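Local coordinates for major allergen Dau c 1 (PDB 2WQL), which is a plant-defence (pathogenesis-related) protein and major carrot allergen of the Bet v 1 family, probably binding small hydrophobic ligands in an internal pocket, at residues 6-10 with 137-141; 97-103 with 115-121. The protein carries 4 engineered substitutions. All coordinates share one frame; numbering follows the deposited sequence.

Interaction 1: 6-10 with 137-141. With P4C (O-acetaldehydyl-hexaethylene glycol), chain E.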
ATOM      1  N   HIS A   6      -4.146 -15.527  13.201  1.00 24.60           N
ATOM      2  CA  HIS A   6      -3.319 -14.326  13.116  1.00 24.90           C
ATOM      3  C   HIS A   6      -2.406 -14.413  11.918  1.00 24.85           C
ATOM      4  O   HIS A   6      -1.957 -15.495  11.546  1.00 24.65           O
ATOM      5  CB  HIS A   6      -2.473 -14.187  14.379  1.00 25.11           C
ATOM      6  CG  HIS A   6      -1.535 -13.025  14.360  1.00 25.96           C
ATOM      7  ND1 HIS A   6      -1.966 -11.719  14.485  1.00 27.80           N
ATOM      8  CD2 HIS A   6      -0.184 -12.970  14.246  1.00 27.09           C
ATOM      9  CE1 HIS A   6      -0.921 -10.907  14.438  1.00 28.73           C
ATOM     10  NE2 HIS A   6       0.173 -11.641  14.292  1.00 28.36           N
ATOM     11  N   SER A   7      -2.123 -13.286  11.293  1.00 24.91           N
ATOM     12  CA  SER A   7      -1.163 -13.330  10.218  1.00 25.43           C
ATOM     13  C   SER A   7      -0.030 -12.351  10.410  1.00 25.20           C
ATOM     14  O   SER A   7      -0.185 -11.322  11.048  1.00 24.92           O
ATOM     15  CB  SER A   7      -1.846 -13.117   8.871  1.00 25.81           C
ATOM     16  OG  SER A   7      -2.294 -11.791   8.752  1.00 26.49           O
ATOM     17  N   LEU A   8       1.113 -12.718   9.844  1.00 25.60           N
ATOM     18  CA  LEU A   8       2.343 -11.943   9.908  1.00 25.92           C
ATOM     19  C   LEU A   8       2.927 -11.856   8.511  1.00 26.27           C
ATOM     20  O   LEU A   8       3.061 -12.872   7.826  1.00 27.02           O
ATOM     21  CB  LEU A   8       3.349 -12.640  10.828  1.00 25.90           C
ATOM     22  CG  LEU A   8       4.749 -12.024  10.884  1.00 26.64           C
ATOM     23  CD1 LEU A   8       4.709 -10.634  11.565  1.00 25.64           C
ATOM     24  CD2 LEU A   8       5.725 -12.990  11.589  1.00 26.10           C
ATOM     25  N   GLU A   9       3.287 -10.650   8.094  1.00 26.64           N
ATOM     26  CA  GLU A   9       3.912 -10.449   6.795  1.00 26.77           C
ATOM     27  C   GLU A   9       5.274  -9.839   7.017  1.00 26.46           C
ATOM     28  O   GLU A   9       5.410  -8.912   7.808  1.00 26.48           O
ATOM     29  CB  GLU A   9       3.056  -9.552   5.917  1.00 26.83           C
ATOM     30  CG  GLU A   9       1.766 -10.231   5.512  1.00 29.34           C
ATOM     31  CD  GLU A   9       0.991  -9.481   4.431  1.00 34.27           C
ATOM     32  OE1 GLU A   9       1.434  -8.385   3.978  1.00 35.54           O
ATOM     33  OE2 GLU A   9      -0.080 -10.011   4.029  1.00 38.23           O
ATOM     34  N   ILE A  10       6.291 -10.377   6.350  1.00 26.03           N
ATOM     35  CA  ILE A  10       7.628  -9.808   6.444  1.00 25.82           C
ATOM     36  C   ILE A  10       8.158  -9.503   5.045  1.00 25.81           C
ATOM     37  O   ILE A  10       8.223 -10.364   4.187  1.00 25.86           O
ATOM     38  CB  ILE A  10       8.612 -10.739   7.185  1.00 25.68           C
ATOM     39  CG1 ILE A  10       8.083 -11.120   8.568  1.00 25.83           C
ATOM     40  CG2 ILE A  10       9.954 -10.070   7.334  1.00 25.48           C
ATOM     41  CD1 ILE A  10       8.760 -12.332   9.179  1.00 25.30           C
ATOM     42  N   ASP A 137       5.668 -12.922  16.993  1.00 24.68           N
ATOM     43  CA  ASP A 137       5.968 -12.117  15.794  1.00 25.31           C
ATOM     44  C   ASP A 137       7.346 -11.455  15.837  1.00 24.78           C
ATOM     45  O   ASP A 137       8.075 -11.439  14.842  1.00 24.52           O
ATOM     46  CB  ASP A 137       4.909 -11.027  15.599  1.00 25.70           C
ATOM     47  CG  ASP A 137       3.587 -11.575  15.087  1.00 29.00           C
ATOM     48  OD1 ASP A 137       3.517 -12.789  14.709  1.00 31.60           O
ATOM     49  OD2 ASP A 137       2.613 -10.767  15.050  1.00 33.52           O
ATOM     50  N   ALA A 138       7.686 -10.903  16.998  1.00 24.35           N
ATOM     51  CA  ALA A 138       8.972 -10.250  17.186  1.00 24.11           C
ATOM     52  C   ALA A 138      10.093 -11.261  17.012  1.00 24.40           C
ATOM     53  O   ALA A 138      11.082 -10.991  16.329  1.00 24.47           O
ATOM     54  CB  ALA A 138       9.056  -9.621  18.532  1.00 23.40           C
ATOM     55  N   GLN A 139       9.924 -12.432  17.614  1.00 24.64           N
ATOM     56  CA  GLN A 139      10.985 -13.413  17.648  1.00 25.07           C
ATOM     57  C   GLN A 139      11.163 -14.075  16.277  1.00 24.78           C
ATOM     58  O   GLN A 139      12.292 -14.350  15.850  1.00 24.30           O
ATOM     59  CB  GLN A 139      10.687 -14.425  18.738  1.00 25.51           C
ATOM     60  CG  GLN A 139      11.778 -15.423  18.974  1.00 27.82           C
ATOM     61  CD  GLN A 139      11.903 -15.790  20.432  1.00 30.39           C
ATOM     62  OE1 GLN A 139      12.497 -15.032  21.216  1.00 30.21           O
ATOM     63  NE2 GLN A 139      11.356 -16.964  20.808  1.00 30.91           N
ATOM     64  N   ASN A 140      10.055 -14.315  15.585  1.00 24.56           N
ATOM     65  CA  ASN A 140      10.106 -14.903  14.253  1.00 24.60           C
ATOM     66  C   ASN A 140      10.715 -13.929  13.249  1.00 23.96           C
ATOM     67  O   ASN A 140      11.431 -14.332  12.331  1.00 23.95           O
ATOM     68  CB  ASN A 140       8.709 -15.348  13.805  1.00 24.93           C
ATOM     69  CG  ASN A 140       8.275 -16.659  14.460  1.00 26.90           C
ATOM     70  OD1 ASN A 140       9.059 -17.589  14.602  1.00 29.59           O
ATOM     71  ND2 ASN A 140       7.021 -16.723  14.886  1.00 29.71           N
ATOM     72  N   THR A 141      10.424 -12.647  13.430  1.00 23.14           N
ATOM     73  CA  THR A 141      10.994 -11.615  12.587  1.00 22.50           C
ATOM     74  C   THR A 141      12.495 -11.514  12.850  1.00 22.14           C
ATOM     75  O   THR A 141      13.274 -11.426  11.930  1.00 21.85           O
ATOM     76  CB  THR A 141      10.291 -10.257  12.811  1.00 22.41           C
ATOM     77  OG1 THR A 141       8.893 -10.409  12.574  1.00 21.71           O
ATOM     78  CG2 THR A 141      10.841  -9.193  11.875  1.00 21.87           C
TER
HETATM   79  O1  P4C E 200      11.620 -23.993   8.950  1.00 44.82           O
HETATM   80  C2  P4C E 200      10.737 -23.439   9.602  1.00 42.98           C
HETATM   81  C3  P4C E 200       9.889 -22.329   9.009  1.00 41.99           C
HETATM   82  O4  P4C E 200       8.905 -21.956   9.991  1.00 42.74           O
HETATM   83  C5  P4C E 200       7.739 -21.242   9.522  1.00 40.77           C
HETATM   84  C6  P4C E 200       6.625 -21.389  10.568  1.00 40.48           C
HETATM   85  O7  P4C E 200       6.602 -20.279  11.460  1.00 41.48           O
HETATM   86  C8  P4C E 200       6.095 -19.050  10.893  1.00 41.56           C
HETATM   87  C9  P4C E 200       7.001 -17.820  11.136  1.00 40.39           C
HETATM   88  O10 P4C E 200       7.567 -17.334   9.894  1.00 38.26           O
HETATM   89  C11 P4C E 200       8.766 -16.550  10.045  1.00 35.38           C
HETATM   90  C12 P4C E 200       9.998 -17.304   9.546  1.00 34.68           C
HETATM   91  O13 P4C E 200      10.942 -17.488  10.612  1.00 34.28           O
HETATM   92  C14 P4C E 200      12.167 -18.127  10.228  1.00 33.33           C
HETATM   93  C15 P4C E 200      12.021 -19.644  10.226  1.00 34.50           C
HETATM   94  O16 P4C E 200      12.597 -20.222  11.399  1.00 37.06           O
HETATM   95  C17 P4C E 200      11.981 -21.460  11.830  1.00 39.01           C
HETATM   96  C18 P4C E 200      11.989 -21.589  13.370  1.00 40.07           C
HETATM   97  O19 P4C E 200      10.955 -22.470  13.874  1.00 41.22           O
HETATM   98  C20 P4C E 200       9.849 -21.810  14.524  1.00 41.31           C
HETATM   99  C21 P4C E 200       8.555 -22.633  14.357  1.00 42.05           C
HETATM  100  O22 P4C E 200       7.430 -21.890  13.830  1.00 42.60           O
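His6 meets Asp137 edge-on: its NE2 donates to OD2 at 2.7 Å, on the syn lone pair, with ring and carboxylate only 23° from coplanar. The bond is somewhat bent, and OD2 sits slightly out of the imidazole plane. With CG anti to the backbone N (chi1 177°), the ring of His6 is carried off the strand toward the helix. Next along the strand, Leu8 and Asp137 reach past each other from facing backbones; the methyl CD1 of Leu8 sits over one face of the carboxylate, 3.8 Å from Asp137 CG. This is the Bet v 1 fold at one edge of its sheet: the C-terminal helix packs against the edge strand, and segments 6-10 and 137-141 run at 32° to each other. Further along, Ile10 brings CD1 to 3.9 Å from Thr141 OG1. That hydroxyl is turned back on its own helix and donates to Asp137 O at 2.6 Å, while Thr141 N reaches the same oxygen from the opposite face of its plane. Asn140 has its CB 4.4 Å from Leu8 CD2 and also lines the glycol pocket. Outside the pair, Ile133 touches His6, and Phe144 and Lys145 continue the packing on Ile10.

Interaction 2: 97-103 with 115-121. Engineered in segment 97-103: Met102 (natural residue Leu). With P4C (O-acetaldehydyl-hexaethylene glycol), chain E.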
ATOM      1  N   SER A  97      -2.741 -27.059  19.679  1.00 25.96           N
ATOM      2  CA  SER A  97      -1.738 -26.957  18.617  1.00 25.47           C
ATOM      3  C   SER A  97      -1.769 -25.596  17.916  1.00 25.00           C
ATOM      4  O   SER A  97      -2.799 -24.916  17.924  1.00 24.72           O
ATOM      5  CB  SER A  97      -1.941 -28.081  17.601  1.00 25.54           C
ATOM      6  OG  SER A  97      -3.105 -27.875  16.824  1.00 25.71           O
ATOM      7  N   ILE A  98      -0.631 -25.198  17.337  1.00 24.62           N
ATOM      8  CA  ILE A  98      -0.557 -23.987  16.515  1.00 24.66           C
ATOM      9  C   ILE A  98      -0.294 -24.373  15.059  1.00 25.23           C
ATOM     10  O   ILE A  98       0.812 -24.741  14.691  1.00 25.30           O
ATOM     11  CB  ILE A  98       0.520 -22.998  16.995  1.00 24.43           C
ATOM     12  CG1 ILE A  98       0.345 -22.666  18.478  1.00 23.96           C
ATOM     13  CG2 ILE A  98       0.468 -21.709  16.179  1.00 23.58           C
ATOM     14  CD1 ILE A  98       1.430 -21.810  19.039  1.00 21.89           C
ATOM     15  N   GLU A  99      -1.336 -24.307  14.244  1.00 25.89           N
ATOM     16  CA  GLU A  99      -1.271 -24.711  12.834  1.00 26.53           C
ATOM     17  C   GLU A  99      -0.804 -23.495  12.033  1.00 26.31           C
ATOM     18  O   GLU A  99      -1.409 -22.450  12.129  1.00 26.68           O
ATOM     19  CB  GLU A  99      -2.665 -25.181  12.391  1.00 26.65           C
ATOM     20  CG  GLU A  99      -2.828 -25.666  10.960  1.00 28.66           C
ATOM     21  CD  GLU A  99      -4.309 -25.686  10.512  1.00 31.79           C
ATOM     22  OE1 GLU A  99      -5.196 -26.054  11.338  1.00 33.35           O
ATOM     23  OE2 GLU A  99      -4.582 -25.328   9.335  1.00 33.17           O
ATOM     24  N   THR A 100       0.280 -23.623  11.271  1.00 26.36           N
ATOM     25  CA  THR A 100       0.786 -22.498  10.473  1.00 26.64           C
ATOM     26  C   THR A 100       0.899 -22.803   8.971  1.00 26.19           C
ATOM     27  O   THR A 100       1.173 -23.915   8.555  1.00 26.31           O
ATOM     28  CB  THR A 100       2.166 -22.009  10.959  1.00 26.90           C
ATOM     29  OG1 THR A 100       3.185 -22.904  10.493  1.00 29.02           O
ATOM     30  CG2 THR A 100       2.221 -21.939  12.461  1.00 27.15           C
ATOM     31  N   HIS A 101       0.691 -21.783   8.160  1.00 26.09           N
ATOM     32  CA  HIS A 101       0.748 -21.904   6.689  1.00 25.70           C
ATOM     33  C   HIS A 101       1.515 -20.714   6.132  1.00 25.51           C
ATOM     34  O   HIS A 101       1.130 -19.579   6.354  1.00 25.47           O
ATOM     35  CB  HIS A 101      -0.648 -21.897   6.090  1.00 25.43           C
ATOM     36  CG  HIS A 101      -1.531 -22.990   6.605  1.00 25.85           C
ATOM     37  ND1 HIS A 101      -1.574 -24.244   6.027  1.00 27.08           N
ATOM     38  CD2 HIS A 101      -2.394 -23.028   7.648  1.00 25.81           C
ATOM     39  CE1 HIS A 101      -2.430 -25.001   6.692  1.00 27.29           C
ATOM     40  NE2 HIS A 101      -2.941 -24.285   7.678  1.00 26.49           N
ATOM     41  N   MET A 102       2.618 -20.979   5.451  1.00 25.39           N
ATOM     42  CA  MET A 102       3.495 -19.923   4.991  1.00 25.47           C
ATOM     43  C   MET A 102       3.650 -19.966   3.482  1.00 25.15           C
ATOM     44  O   MET A 102       3.763 -21.040   2.882  1.00 25.07           O
ATOM     45  CB  MET A 102       4.865 -20.071   5.633  1.00 25.87           C
ATOM     46  CG  MET A 102       5.745 -18.879   5.449  1.00 27.44           C
ATOM     47  SD  MET A 102       7.387 -19.182   6.087  1.00 34.29           S
ATOM     48  CE  MET A 102       8.008 -20.256   4.791  1.00 30.80           C
ATOM     49  N   VAL A 103       3.662 -18.795   2.864  1.00 24.63           N
ATOM     50  CA  VAL A 103       3.963 -18.711   1.444  1.00 24.52           C
ATOM     51  C   VAL A 103       4.878 -17.509   1.212  1.00 24.11           C
ATOM     52  O   VAL A 103       4.686 -16.472   1.813  1.00 24.36           O
ATOM     53  CB  VAL A 103       2.669 -18.623   0.595  1.00 24.57           C
ATOM     54  CG1 VAL A 103       1.896 -17.343   0.909  1.00 24.51           C
ATOM     55  CG2 VAL A 103       2.977 -18.726  -0.895  1.00 24.71           C
ATOM     56  N   LYS A 115       4.406 -14.424   3.792  1.00 25.06           N
ATOM     57  CA  LYS A 115       3.101 -14.333   4.442  1.00 25.72           C
ATOM     58  C   LYS A 115       2.819 -15.593   5.252  1.00 26.09           C
ATOM     59  O   LYS A 115       2.785 -16.687   4.664  1.00 26.87           O
ATOM     60  CB  LYS A 115       2.017 -14.156   3.375  1.00 25.58           C
ATOM     61  CG  LYS A 115       2.223 -12.901   2.488  1.00 26.48           C
ATOM     62  CD  LYS A 115       1.083 -12.670   1.497  1.00 26.97           C
ATOM     63  CE  LYS A 115       1.186 -11.304   0.814  1.00 28.00           C
ATOM     64  NZ  LYS A 115       0.332 -11.216  -0.430  1.00 28.46           N
ATOM     65  N   THR A 116       2.628 -15.455   6.572  1.00 26.02           N
ATOM     66  CA  THR A 116       2.324 -16.592   7.443  1.00 26.41           C
ATOM     67  C   THR A 116       0.983 -16.407   8.129  1.00 26.30           C
ATOM     68  O   THR A 116       0.687 -15.350   8.655  1.00 26.32           O
ATOM     69  CB  THR A 116       3.388 -16.800   8.536  1.00 26.65           C
ATOM     70  OG1 THR A 116       4.682 -16.879   7.924  1.00 28.15           O
ATOM     71  CG2 THR A 116       3.109 -18.088   9.340  1.00 26.57           C
ATOM     72  N   THR A 117       0.185 -17.460   8.126  1.00 26.12           N
ATOM     73  CA  THR A 117      -1.069 -17.502   8.860  1.00 26.05           C
ATOM     74  C   THR A 117      -0.941 -18.562   9.940  1.00 25.65           C
ATOM     75  O   THR A 117      -0.567 -19.695   9.658  1.00 25.79           O
ATOM     76  CB  THR A 117      -2.237 -17.901   7.926  1.00 26.28           C
ATOM     77  OG1 THR A 117      -2.374 -16.911   6.897  1.00 26.64           O
ATOM     78  CG2 THR A 117      -3.531 -18.061   8.723  1.00 25.54           C
ATOM     79  N   ALA A 118      -1.246 -18.179  11.170  1.00 25.34           N
ATOM     80  CA  ALA A 118      -1.230 -19.072  12.304  1.00 24.85           C
ATOM     81  C   ALA A 118      -2.672 -19.254  12.797  1.00 25.04           C
ATOM     82  O   ALA A 118      -3.423 -18.259  12.935  1.00 24.79           O
ATOM     83  CB  ALA A 118      -0.372 -18.489  13.383  1.00 24.57           C
ATOM     84  N   ILE A 119      -3.053 -20.513  13.054  1.00 25.01           N
ATOM     85  CA  ILE A 119      -4.365 -20.840  13.592  1.00 25.02           C
ATOM     86  C   ILE A 119      -4.173 -21.557  14.913  1.00 25.11           C
ATOM     87  O   ILE A 119      -3.514 -22.594  14.959  1.00 24.90           O
ATOM     88  CB  ILE A 119      -5.167 -21.706  12.629  1.00 25.28           C
ATOM     89  CG1 ILE A 119      -5.318 -20.993  11.277  1.00 25.94           C
ATOM     90  CG2 ILE A 119      -6.527 -22.033  13.226  1.00 24.26           C
ATOM     91  CD1 ILE A 119      -5.867 -21.858  10.179  1.00 27.05           C
ATOM     92  N   PHE A 120      -4.730 -20.982  15.982  1.00 25.29           N
ATOM     93  CA  PHE A 120      -4.574 -21.509  17.336  1.00 25.56           C
ATOM     94  C   PHE A 120      -5.771 -22.379  17.736  1.00 25.62           C
ATOM     95  O   PHE A 120      -6.888 -21.889  17.897  1.00 25.81           O
ATOM     96  CB  PHE A 120      -4.421 -20.365  18.348  1.00 25.79           C
ATOM     97  CG  PHE A 120      -3.352 -19.377  17.996  1.00 26.56           C
ATOM     98  CD1 PHE A 120      -3.667 -18.224  17.317  1.00 27.35           C
ATOM     99  CD2 PHE A 120      -2.028 -19.606  18.347  1.00 27.37           C
ATOM    100  CE1 PHE A 120      -2.684 -17.306  16.991  1.00 27.84           C
ATOM    101  CE2 PHE A 120      -1.035 -18.700  18.028  1.00 27.00           C
ATOM    102  CZ  PHE A 120      -1.360 -17.552  17.344  1.00 27.54           C
ATOM    103  N   HIS A 121      -5.515 -23.665  17.925  1.00 25.64           N
ATOM    104  CA  HIS A 121      -6.515 -24.591  18.412  1.00 25.56           C
ATOM    105  C   HIS A 121      -6.425 -24.723  19.922  1.00 25.54           C
ATOM    106  O   HIS A 121      -5.432 -25.235  20.443  1.00 25.69           O
ATOM    107  CB  HIS A 121      -6.302 -25.958  17.770  1.00 25.71           C
ATOM    108  CG  HIS A 121      -6.426 -25.934  16.281  1.00 26.06           C
ATOM    109  ND1 HIS A 121      -7.645 -25.837  15.639  1.00 26.45           N
ATOM    110  CD2 HIS A 121      -5.483 -25.966  15.307  1.00 26.45           C
ATOM    111  CE1 HIS A 121      -7.444 -25.825  14.331  1.00 27.08           C
ATOM    112  NE2 HIS A 121      -6.143 -25.897  14.103  1.00 26.80           N
TER
HETATM  113  O1  P4C E 200      11.620 -23.993   8.950  1.00 44.82           O
HETATM  114  C2  P4C E 200      10.737 -23.439   9.602  1.00 42.98           C
HETATM  115  C3  P4C E 200       9.889 -22.329   9.009  1.00 41.99           C
HETATM  116  O4  P4C E 200       8.905 -21.956   9.991  1.00 42.74           O
HETATM  117  C5  P4C E 200       7.739 -21.242   9.522  1.00 40.77           C
HETATM  118  C6  P4C E 200       6.625 -21.389  10.568  1.00 40.48           C
HETATM  119  O7  P4C E 200       6.602 -20.279  11.460  1.00 41.48           O
HETATM  120  C8  P4C E 200       6.095 -19.050  10.893  1.00 41.56           C
HETATM  121  C9  P4C E 200       7.001 -17.820  11.136  1.00 40.39           C
HETATM  122  O10 P4C E 200       7.567 -17.334   9.894  1.00 38.26           O
HETATM  123  C11 P4C E 200       8.766 -16.550  10.045  1.00 35.38           C
HETATM  124  C12 P4C E 200       9.998 -17.304   9.546  1.00 34.68           C
HETATM  125  O13 P4C E 200      10.942 -17.488  10.612  1.00 34.28           O
HETATM  126  C14 P4C E 200      12.167 -18.127  10.228  1.00 33.33           C
HETATM  127  C15 P4C E 200      12.021 -19.644  10.226  1.00 34.50           C
HETATM  128  O16 P4C E 200      12.597 -20.222  11.399  1.00 37.06           O
HETATM  129  C17 P4C E 200      11.981 -21.460  11.830  1.00 39.01           C
HETATM  130  C18 P4C E 200      11.989 -21.589  13.370  1.00 40.07           C
HETATM  131  O19 P4C E 200      10.955 -22.470  13.874  1.00 41.22           O
HETATM  132  C20 P4C E 200       9.849 -21.810  14.524  1.00 41.31           C
HETATM  133  C21 P4C E 200       8.555 -22.633  14.357  1.00 42.05           C
HETATM  134  O22 P4C E 200       7.430 -21.890  13.830  1.00 42.60           O
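Glu99 and His121 join side chains across two neighbouring strands of a beta hairpin in the antiparallel sheet of the Bet v 1 fold. Glu99 is the side chain to follow. Its CB stands 3.7 Å from Ile119 O; CG then leaves anti to the backbone N (chi1 -179°) and the chain continues extended, alongside Ile119. CD comes 4.1 Å from Ile119 CD1. At the tip the two oxygens part company. OE1 takes a nearly straight bond from His121 NE2, at 2.9 Å; it lies in the imidazole plane, while NE2 meets it on the anti side, 22° out of the carboxylate plane. OE2 receives His101 NE2 from within its own strand, on the anti lone pair. Held by two ring N-H groups, the carboxylate is fixed in rotation and would probably be stabilised as an anion. ND1 of His101 is hydrogen-bonded to Asp82 OD1 on the next strand, which sets that ring. The other face of the sheet carries Ile98, Thr100, Met102, Thr116, Ala118 and Phe120. There Ile98 CG2 lies 3.8 Å from Phe120 CE2, the two side chains pointing the same way. Thr100 OG1 is bonded to Ser83 O. The chain of Met102, an engineered residue, passes Thr116 at a slant, its CG 3.4 Å from Thr116 OG1, and the Thr116 methyl CG2 touches the bound glycol at C8, 3.5 Å away.

In the fold
Both contacts use the same sheet, 6-10 lying on the strand that pairs with 112-122 of interaction 2, and their centres are 11 Å apart. Backbone bonds sew them together, with His6 O 2.8 Å from Ala118 N and Leu8 O 2.9 Å from Thr116 N. Along the chain, the hairpin is nested inside the loop that 6-10 and 137-141 close. Both border the glycol pocket: Asn140 approaches from the helix, its O 3.6 Å from P4C O13, while Thr100 and Thr116 face it from the sheet. Ile23, whose carbonyl oxygen is bonded to the glycol, also touches Met102. Both contacts reach the third subunit; in interaction 2, Thr117 OG1 is hydrogen-bonded to Pro106 O of that neighbouring subunit.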